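Local coordinates for protein 2,4-dihydroxyhept-2-ene-1,7-dioic acid aldolase (Kordia algicida OT-1, PDB 6BDE) that binds heme as an H-NOX family protein and probably senses nitric oxide or a related diatomic gas through it, at residues A[24-29]-A[49-54]; A[160-165]-A[172-177]. The protein carries 1 engineered substitution. One frame throughout, in Å; residues are numbered along the deposited sequence.

Interaction 1 (A[24-29]-A[49-54])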
loop_
_atom_site.group_PDB
_atom_site.type_symbol
_atom_site.label_atom_id
_atom_site.label_comp_id
_atom_site.label_asym_id
_atom_site.label_seq_id
_atom_site.Cartn_x
_atom_site.Cartn_y
_atom_site.Cartn_z
ATOM N N LYS A 24 13.947 15.191 10.483
ATOM C CA LYS A 24 13.858 16.310 9.551
ATOM C C LYS A 24 12.450 16.446 8.981
ATOM O O LYS A 24 11.849 17.524 9.042
ATOM C CB LYS A 24 14.880 16.141 8.427
ATOM C CG LYS A 24 14.750 17.181 7.324
ATOM C CD LYS A 24 16.075 17.426 6.621
ATOM C CE LYS A 24 15.928 18.478 5.531
ATOM N NZ LYS A 24 17.238 18.859 4.935
ATOM N N ILE A 25 11.908 15.360 8.421
ATOM C CA ILE A 25 10.582 15.435 7.817
ATOM C C ILE A 25 9.520 15.704 8.875
ATOM O O ILE A 25 8.469 16.284 8.574
ATOM C CB ILE A 25 10.275 14.154 7.017
ATOM C CG1 ILE A 25 10.186 12.939 7.943
ATOM C CG2 ILE A 25 11.328 13.934 5.942
ATOM C CD1 ILE A 25 9.718 11.677 7.246
ATOM N N ILE A 26 9.769 15.300 10.123
ATOM C CA ILE A 26 8.849 15.631 11.205
ATOM C C ILE A 26 8.954 17.111 11.551
ATOM O O ILE A 26 7.942 17.784 11.780
ATOM C CB ILE A 26 9.123 14.737 12.429
ATOM C CG1 ILE A 26 8.576 13.329 12.193
ATOM C CG2 ILE A 26 8.514 15.340 13.687
ATOM C CD1 ILE A 26 8.825 12.380 13.344
ATOM N N THR A 27 10.178 17.644 11.585
ATOM C CA THR A 27 10.358 19.062 11.881
ATOM C C THR A 27 9.773 19.937 10.776
ATOM O O THR A 27 9.139 20.960 11.060
ATOM C CB THR A 27 11.844 19.363 12.095
ATOM O OG1 THR A 27 12.261 18.830 13.359
ATOM C CG2 THR A 27 12.104 20.861 12.082
ATOM N N GLN A 28 9.952 19.540 9.512
ATOM C CA GLN A 28 9.374 20.277 8.393
ATOM C C GLN A 28 7.855 20.170 8.325
ATOM O O GLN A 28 7.246 20.869 7.508
ATOM C CB GLN A 28 9.964 19.787 7.066
ATOM C CG GLN A 28 11.467 19.925 6.938
ATOM C CD GLN A 28 12.015 19.179 5.735
ATOM O OE1 GLN A 28 11.756 17.989 5.556
ATOM N NE2 GLN A 28 12.773 19.880 4.901
ATOM N N SER A 29 7.236 19.326 9.150
ATOM C CA SER A 29 5.812 19.041 9.074
ATOM C C SER A 29 5.095 19.478 10.349
ATOM O O SER A 29 5.621 19.340 11.459
ATOM C CB SER A 29 5.560 17.545 8.839
ATOM O OG SER A 29 6.137 17.096 7.624
ATOM N N LEU A 49 0.677 12.824 4.278
ATOM C CA LEU A 49 0.999 13.504 3.028
ATOM C C LEU A 49 2.141 14.494 3.219
ATOM O O LEU A 49 3.009 14.628 2.349
ATOM C CB LEU A 49 -0.242 14.208 2.478
ATOM C CG LEU A 49 -0.087 14.904 1.125
ATOM C CD1 LEU A 49 0.369 13.918 0.061
ATOM C CD2 LEU A 49 -1.388 15.577 0.713
ATOM N N GLN A 50 2.159 15.195 4.356
ATOM C CA GLN A 50 3.274 16.084 4.663
ATOM C C GLN A 50 4.574 15.301 4.797
ATOM O O GLN A 50 5.618 15.711 4.278
ATOM C CB GLN A 50 2.990 16.863 5.949
ATOM C CG GLN A 50 1.931 17.938 5.821
ATOM C CD GLN A 50 1.805 18.769 7.083
ATOM O OE1 GLN A 50 2.657 19.608 7.375
ATOM N NE2 GLN A 50 0.741 18.534 7.843
ATOM N N LEU A 51 4.526 14.169 5.504
ATOM C CA LEU A 51 5.723 13.353 5.683
ATOM C C LEU A 51 6.244 12.839 4.349
ATOM O O LEU A 51 7.459 12.799 4.122
ATOM C CB LEU A 51 5.425 12.188 6.628
ATOM C CG LEU A 51 5.043 12.547 8.066
ATOM C CD1 LEU A 51 4.633 11.302 8.837
ATOM C CD2 LEU A 51 6.187 13.262 8.767
ATOM N N LEU A 52 5.339 12.450 3.448
ATOM C CA LEU A 52 5.761 11.940 2.147
ATOM C C LEU A 52 6.329 13.051 1.274
ATOM O O LEU A 52 7.362 12.866 0.620
ATOM C CB LEU A 52 4.588 11.253 1.446
ATOM C CG LEU A 52 4.095 9.942 2.059
ATOM C CD1 LEU A 52 2.704 9.603 1.549
ATOM C CD2 LEU A 52 5.069 8.811 1.762
ATOM N N GLN A 53 5.670 14.212 1.249
ATOM C CA GLN A 53 6.137 15.310 0.409
ATOM C C GLN A 53 7.496 15.821 0.870
ATOM O O GLN A 53 8.358 16.148 0.045
ATOM C CB GLN A 53 5.110 16.442 0.406
ATOM C CG GLN A 53 3.869 16.155 -0.425
ATOM C CD GLN A 53 2.795 17.212 -0.252
ATOM O OE1 GLN A 53 2.860 18.035 0.662
ATOM N NE2 GLN A 53 1.799 17.194 -1.129
ATOM N N ASN A 54 7.707 15.899 2.186
ATOM C CA ASN A 54 8.985 16.385 2.697
ATOM C C ASN A 54 10.087 15.354 2.500
ATOM O O ASN A 54 11.234 15.712 2.208
ATOM C CB ASN A 54 8.851 16.761 4.172
ATOM C CG ASN A 54 8.159 18.095 4.372
ATOM O OD1 ASN A 54 8.463 19.072 3.689
ATOM N ND2 ASN A 54 7.222 18.142 5.312
#
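Helix packing in the N-terminal helical part of the H-NOX fold brings Ser29, just past helix 19-27, against Asn54 of helix 45-59. Asn54 ND2 donates to Ser29 OG at 2.8 Å, with the oxygen close to the plane of the amide but the N-H bent to 131°. The same OG donates back to Ile25 O, a carbonyl of helix 19-27, at 2.6 Å, running almost along the C=O axis. Chi1 of -61° sets OG anti to the carbonyl carbon, within reach of both Ile25 O and Asn54 ND2; the Ser29 backbone N bonds to Ile26 O. Gln28 and Asn54 run antiparallel past one another, Gln28 OE1 lying 3.4 Å from Asn54 CB and bonding onward to Asn58. Beside the polar pair, Leu51, which also packs on Phe6 and Phe9 of helix 3-17, reaches in by one methyl, its CD2 3.8 Å from Ile25 O and 4.1 Å from Ile25 CG1. Ile25 CG2 rests on the backbone of Asn54, 3.9 Å from its carbonyl C. The hydroxyl of buried Ser29 thus acts as both donor and acceptor, linking the Asn54 amide to the Ile25 carbonyl, which would favour the amide orientation that turns ND2 to Ser29.

Interaction 2 (A[160-165]-A[172-177])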
loop_
_atom_site.group_PDB
_atom_site.type_symbol
_atom_site.label_atom_id
_atom_site.label_comp_id
_atom_site.label_asym_id
_atom_site.label_seq_id
_atom_site.Cartn_x
_atom_site.Cartn_y
_atom_site.Cartn_z
ATOM N N ILE A 160 1.776 -5.232 -14.046
ATOM C CA ILE A 160 0.690 -4.418 -13.511
ATOM C C ILE A 160 0.809 -3.022 -14.103
ATOM O O ILE A 160 1.787 -2.310 -13.841
ATOM C CB ILE A 160 0.712 -4.374 -11.975
ATOM C CG1 ILE A 160 0.711 -5.794 -11.406
ATOM C CG2 ILE A 160 -0.483 -3.590 -11.454
ATOM C CD1 ILE A 160 0.650 -5.849 -9.894
ATOM N N ILE A 161 -0.184 -2.634 -14.898
ATOM C CA ILE A 161 -0.212 -1.342 -15.571
ATOM C C ILE A 161 -1.219 -0.453 -14.856
ATOM O O ILE A 161 -2.348 -0.878 -14.583
ATOM C CB ILE A 161 -0.567 -1.493 -17.061
ATOM C CG1 ILE A 161 0.449 -2.402 -17.757
ATOM C CG2 ILE A 161 -0.630 -0.132 -17.739
ATOM C CD1 ILE A 161 0.041 -2.817 -19.153
ATOM N N LEU A 162 -0.810 0.775 -14.552
ATOM C CA LEU A 162 -1.656 1.741 -13.866
ATOM C C LEU A 162 -2.054 2.845 -14.834
ATOM O O LEU A 162 -1.192 3.460 -15.471
ATOM C CB LEU A 162 -0.940 2.338 -12.651
ATOM C CG LEU A 162 -1.050 1.589 -11.319
ATOM C CD1 LEU A 162 -0.375 0.224 -11.389
ATOM C CD2 LEU A 162 -0.471 2.423 -10.185
ATOM N N GLU A 163 -3.358 3.092 -14.942
ATOM C CA GLU A 163 -3.902 4.159 -15.777
ATOM C C GLU A 163 -4.650 5.128 -14.873
ATOM O O GLU A 163 -5.683 4.773 -14.296
ATOM C CB GLU A 163 -4.824 3.602 -16.861
ATOM C CG GLU A 163 -4.158 2.629 -17.818
ATOM C CD GLU A 163 -5.067 2.238 -18.967
ATOM O OE1 GLU A 163 -6.243 2.659 -18.964
ATOM O OE2 GLU A 163 -4.608 1.509 -19.871
ATOM N N LYS A 164 -4.130 6.347 -14.749
ATOM C CA LYS A 164 -4.761 7.366 -13.917
ATOM C C LYS A 164 -5.974 7.925 -14.651
ATOM O O LYS A 164 -5.830 8.666 -15.628
ATOM C CB LYS A 164 -3.767 8.473 -13.580
ATOM C CG LYS A 164 -2.584 8.018 -12.741
ATOM C CD LYS A 164 -1.722 9.199 -12.324
ATOM C CE LYS A 164 -0.418 8.739 -11.697
ATOM N NZ LYS A 164 0.552 9.859 -11.554
ATOM N N ILE A 165 -7.171 7.564 -14.186
ATOM C CA ILE A 165 -8.383 8.134 -14.763
ATOM C C ILE A 165 -8.529 9.591 -14.344
ATOM O O ILE A 165 -8.864 10.458 -15.161
ATOM C CB ILE A 165 -9.613 7.298 -14.365
ATOM C CG1 ILE A 165 -9.342 5.808 -14.596
ATOM C CG2 ILE A 165 -10.833 7.746 -15.151
ATOM C CD1 ILE A 165 -8.923 5.471 -16.014
ATOM N N VAL A 172 -7.682 5.166 -10.303
ATOM C CA VAL A 172 -6.635 4.502 -11.071
ATOM C C VAL A 172 -7.136 3.132 -11.499
ATOM O O VAL A 172 -7.629 2.358 -10.671
ATOM C CB VAL A 172 -5.332 4.368 -10.259
ATOM C CG1 VAL A 172 -4.247 3.708 -11.098
ATOM C CG2 VAL A 172 -4.870 5.727 -9.752
ATOM N N LYS A 173 -7.002 2.829 -12.789
ATOM C CA LYS A 173 -7.332 1.512 -13.316
ATOM C C LYS A 173 -6.095 0.623 -13.250
ATOM O O LYS A 173 -5.057 0.952 -13.833
ATOM C CB LYS A 173 -7.844 1.612 -14.752
ATOM C CG LYS A 173 -8.265 0.279 -15.353
ATOM C CD LYS A 173 -8.400 0.368 -16.864
ATOM C CE LYS A 173 -9.702 -0.253 -17.343
ATOM N NZ LYS A 173 -9.840 -0.190 -18.824
ATOM N N PHE A 174 -6.206 -0.496 -12.538
ATOM C CA PHE A 174 -5.137 -1.481 -12.441
ATOM C C PHE A 174 -5.392 -2.584 -13.460
ATOM O O PHE A 174 -6.442 -3.234 -13.424
ATOM C CB PHE A 174 -5.059 -2.072 -11.033
ATOM C CG PHE A 174 -4.359 -1.194 -10.036
ATOM C CD1 PHE A 174 -4.975 -0.059 -9.534
ATOM C CD2 PHE A 174 -3.089 -1.513 -9.586
ATOM C CE1 PHE A 174 -4.333 0.744 -8.609
ATOM C CE2 PHE A 174 -2.444 -0.715 -8.661
ATOM C CZ PHE A 174 -3.064 0.416 -8.172
ATOM N N ILE A 175 -4.438 -2.795 -14.359
ATOM C CA ILE A 175 -4.501 -3.876 -15.336
ATOM C C ILE A 175 -3.428 -4.883 -14.944
ATOM O O ILE A 175 -2.234 -4.661 -15.174
ATOM C CB ILE A 175 -4.312 -3.372 -16.771
ATOM C CG1 ILE A 175 -5.242 -2.190 -17.045
ATOM C CG2 ILE A 175 -4.575 -4.493 -17.763
ATOM C CD1 ILE A 175 -5.130 -1.633 -18.447
ATOM N N ILE A 176 -3.850 -5.992 -14.344
ATOM C CA ILE A 176 -2.949 -6.995 -13.790
ATOM C C ILE A 176 -2.971 -8.222 -14.690
ATOM O O ILE A 176 -4.040 -8.780 -14.967
ATOM C CB ILE A 176 -3.340 -7.365 -12.350
ATOM C CG1 ILE A 176 -3.400 -6.112 -11.475
ATOM C CG2 ILE A 176 -2.360 -8.372 -11.778
ATOM C CD1 ILE A 176 -4.468 -6.168 -10.403
ATOM N N ASN A 177 -1.791 -8.646 -15.141
ATOM C CA ASN A 177 -1.648 -9.824 -15.990
ATOM C C ASN A 177 -0.510 -10.673 -15.444
ATOM O O ASN A 177 0.647 -10.241 -15.452
ATOM C CB ASN A 177 -1.385 -9.431 -17.443
ATOM C CG ASN A 177 -2.663 -9.255 -18.239
ATOM O OD1 ASN A 177 -3.250 -10.226 -18.716
ATOM N ND2 ASN A 177 -3.099 -8.010 -18.390
#
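Ile161 and Ile175 exchange two nearly straight backbone hydrogen bonds, Ile161 N to Ile175 O at 2.9 Å and Ile175 N to Ile161 O at 2.8 Å. They form one hydrogen-bonded pair of an antiparallel beta hairpin, strands 158-164 and 171-178. Glu163 and Lys173 make the next such pair, with Lys173 N to Glu163 O at 2.8 Å. Between them lies the non-hydrogen-bonded pair Leu162 and Phe174, whose side chains join those of Ile160, Val172 and Ile176 on the face toward helix 140-153. Chi1 of -87° sets Leu162 CG anti to the carbonyl carbon and over the Phe174 ring face, displaced toward the rim, in a CH-pi contact 4.0 Å from the centroid, with CD1 near CE2; Ile160 CG2 meets the ring edge at CD2, 3.8 Å away. An alanine in place of Leu162 would probably open a gap over that ring face, though CB would keep its contact with Val172 CG1. Phe174 also touches Tyr133, a heme-binding residue, its side chain about 6 Å from the heme. On the other face Glu163 and Lys173 run alongside each other, Glu163 OE1 and Lys173 NZ 4.6 Å apart, too far for a salt bridge. There the carboxylate meets a methyl instead: Glu163 OE2 is 3.5 Å from Ile175 CD1.

How the interactions relate
Interactions 1 and 2 hold different elements at separate places in the chain fold, their centres about 28 Å apart and no atoms touching. Interaction 1 joins two helices of the N-terminal part through side chains, a single hydroxyl-amide bond bordered by aliphatic packing, away from the annotated heme-binding residues. Interaction 2 joins neighbouring strands of the antiparallel sheet, so backbone bonds carry it and side chains sort onto two faces. Both are partly buried. In interaction 1 the polar bond itself is at a buried serine; in interaction 2 the largely apolar face packs toward helix 140-153 and the heme side, while the opposite face, with Glu163 and Lys173 not in a salt bridge, is more open.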